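Local coordinates for DUF1436 domain-containing protein (Neisseria meningitidis, PDB 2GKP) that is of unknown function but belongs to the CdiI family, and so probably acts as an immunity protein against a contact-dependent growth inhibition toxin, at residues R129-K132 and W136-I139. Sequence-based numbering, arbitrary orientation.
Sequences RHVK and WDAI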
ATOM      1  N   ARG A 129      -1.339  -4.241  12.907  1.00 10.53           N
ATOM      2  CA  ARG A 129      -0.314  -4.713  13.846  1.00  9.78           C
ATOM      3  C   ARG A 129       0.777  -5.475  13.077  1.00  9.90           C
ATOM      4  O   ARG A 129       0.495  -6.403  12.288  1.00  9.87           O
ATOM      5  CB  ARG A 129      -0.956  -5.661  14.907  1.00 10.57           C
ATOM      6  CG  ARG A 129       0.048  -6.543  15.672  1.00 10.41           C
ATOM      7  CD  ARG A 129       0.988  -5.776  16.618  1.00  9.82           C
ATOM      8  NE  ARG A 129       1.848  -6.770  17.228  1.00 11.52           N
ATOM      9  CZ  ARG A 129       3.118  -6.582  17.585  1.00 10.75           C
ATOM     10  NH1 ARG A 129       3.700  -5.411  17.462  1.00 12.41           N
ATOM     11  NH2 ARG A 129       3.816  -7.601  18.058  1.00 11.84           N
ATOM     12  N   HIS A 130       2.022  -5.105  13.333  1.00 10.94           N
ATOM     13  CA  HIS A 130       3.182  -5.789  12.767  1.00 10.78           C
ATOM     14  C   HIS A 130       3.411  -7.068  13.569  1.00 11.04           C
ATOM     15  O   HIS A 130       4.288  -7.166  14.439  1.00 11.10           O
ATOM     16  CB  HIS A 130       4.382  -4.858  12.840  1.00 10.25           C
ATOM     17  CG  HIS A 130       5.558  -5.359  12.079  1.00  9.62           C
ATOM     18  ND1 HIS A 130       6.800  -4.781  12.205  1.00 11.69           N
ATOM     19  CD2 HIS A 130       5.685  -6.334  11.144  1.00 10.94           C
ATOM     20  CE1 HIS A 130       7.649  -5.404  11.402  1.00 11.55           C
ATOM     21  NE2 HIS A 130       6.998  -6.354  10.751  1.00 11.51           N
ATOM     22  N   VAL A 131       2.607  -8.073  13.249  1.00 10.45           N
ATOM     23  CA  VAL A 131       2.515  -9.285  14.029  1.00 10.39           C
ATOM     24  C   VAL A 131       3.688 -10.234  13.815  1.00 10.58           C
ATOM     25  O   VAL A 131       4.092 -10.957  14.727  1.00 11.60           O
ATOM     26  CB  VAL A 131       1.161 -10.006  13.743  1.00 10.96           C
ATOM     27  CG1 VAL A 131       0.998 -10.324  12.252  1.00 10.95           C
ATOM     28  CG2 VAL A 131       1.027 -11.302  14.523  1.00 12.77           C
ATOM     29  N   LYS A 132       4.221 -10.278  12.594  1.00 11.02           N
ATOM     30  CA  LYS A 132       5.348 -11.129  12.312  1.00 11.38           C
ATOM     31  C   LYS A 132       6.378 -10.300  11.586  1.00 12.24           C
ATOM     32  O   LYS A 132       6.046  -9.228  11.107  1.00 12.56           O
ATOM     33  CB  LYS A 132       4.911 -12.304  11.442  1.00 11.14           C
ATOM     34  CG  LYS A 132       4.110 -13.356  12.195  1.00 12.76           C
ATOM     35  CD  LYS A 132       3.838 -14.640  11.442  1.00 14.20           C
ATOM     36  CE  LYS A 132       2.991 -15.540  12.358  1.00 15.31           C
ATOM     37  NZ  LYS A 132       2.611 -16.780  11.546  1.00 17.64           N
ATOM     38  N   TRP A 136       1.527  -8.291   8.514  1.00 11.30           N
ATOM     39  CA  TRP A 136       0.739  -7.308   9.239  1.00 11.64           C
ATOM     40  C   TRP A 136      -0.696  -7.764   9.250  1.00 12.44           C
ATOM     41  O   TRP A 136      -1.199  -8.195   8.191  1.00 14.46           O
ATOM     42  CB  TRP A 136       0.827  -5.951   8.503  1.00 11.90           C
ATOM     43  CG  TRP A 136       2.241  -5.439   8.450  1.00 11.09           C
ATOM     44  CD1 TRP A 136       2.832  -4.616   9.394  1.00 10.33           C
ATOM     45  CD2 TRP A 136       3.254  -5.742   7.487  1.00 12.24           C
ATOM     46  NE1 TRP A 136       4.123  -4.357   9.037  1.00 10.74           N
ATOM     47  CE2 TRP A 136       4.428  -5.047   7.889  1.00 11.07           C
ATOM     48  CE3 TRP A 136       3.274  -6.505   6.309  1.00 12.44           C
ATOM     49  CZ2 TRP A 136       5.630  -5.122   7.178  1.00 12.05           C
ATOM     50  CZ3 TRP A 136       4.468  -6.584   5.587  1.00 12.22           C
ATOM     51  CH2 TRP A 136       5.637  -5.901   6.041  1.00 12.79           C
ATOM     52  N   ASP A 137      -1.361  -7.682  10.389  1.00 11.45           N
ATOM     53  CA  ASP A 137      -2.735  -8.135  10.545  1.00 13.29           C
ATOM     54  C   ASP A 137      -3.563  -6.954  11.031  1.00 12.65           C
ATOM     55  O   ASP A 137      -3.060  -5.975  11.624  1.00 11.97           O
ATOM     56  CB  ASP A 137      -2.831  -9.255  11.600  1.00 13.81           C
ATOM     57  CG  ASP A 137      -2.402 -10.634  11.080  1.00 14.00           C
ATOM     58  OD1 ASP A 137      -2.201 -10.849   9.856  1.00 18.40           O
ATOM     59  OD2 ASP A 137      -2.259 -11.542  11.926  1.00 14.98           O
ATOM     60  N   ALA A 138      -4.860  -7.028  10.798  1.00 14.14           N
ATOM     61  CA  ALA A 138      -5.746  -5.945  11.250  1.00 15.03           C
ATOM     62  C   ALA A 138      -5.796  -5.807  12.742  1.00 15.46           C
ATOM     63  O   ALA A 138      -5.626  -6.764  13.489  1.00 16.16           O
ATOM     64  CB  ALA A 138      -7.158  -6.151  10.702  1.00 17.12           C
ATOM     65  N   ILE A 139      -6.013  -4.573  13.170  1.00 14.66           N
ATOM     66  CA  ILE A 139      -6.311  -4.265  14.561  1.00 13.98           C
ATOM     67  C   ILE A 139      -7.761  -3.784  14.651  1.00 14.73           C
ATOM     68  O   ILE A 139      -8.466  -3.813  13.644  1.00 16.51           O
ATOM     69  CB  ILE A 139      -5.308  -3.284  15.168  1.00 13.83           C
ATOM     70  CG1 ILE A 139      -5.208  -2.013  14.324  1.00 13.49           C
ATOM     71  CG2 ILE A 139      -3.934  -3.983  15.254  1.00 14.47           C
ATOM     72  CD1 ILE A 139      -4.467  -0.912  15.014  1.00 16.08           C
TER
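The tip of the antiparallel beta hairpin formed by strands 122-132 and 135-138 brings Arg129 against Asp137 and His130 against Trp136. Arg129 and Asp137 form a hydrogen-bonded pair: Arg129 N reaches Asp137 O at 2.8 Å, close to straight at 169°, and Asp137 N returns a bond of 2.9 Å to Arg129 O. That carbonyl oxygen also receives a CA-H...O contact from Trp136 CA. Beyond this pair a classic beta bulge sets Val131 and Lys132 opposite Ala135, and His130 centres an inverse gamma turn. The imidazole of His130 runs alongside the indole in the same direction with planes 14° apart, but slid so that overlap is slight; Trp136 NE1 sits over one imidazole face, 3.3 Å from His130 CD2. A chi1 of 57° sets Val131 CG1 between the backbone N and the carbonyl carbon, which turns it toward the Asp137 carboxylate, 3.5 Å from OD2. Ile139 CG2 packs on Arg129 CB at 3.4 Å. The rings are tied at their polar atoms, His130 NE2 by Leu133 O and Trp136 NE1 by Met111 O, which should fix their rotation and hold the offset pair in place on this surface hairpin.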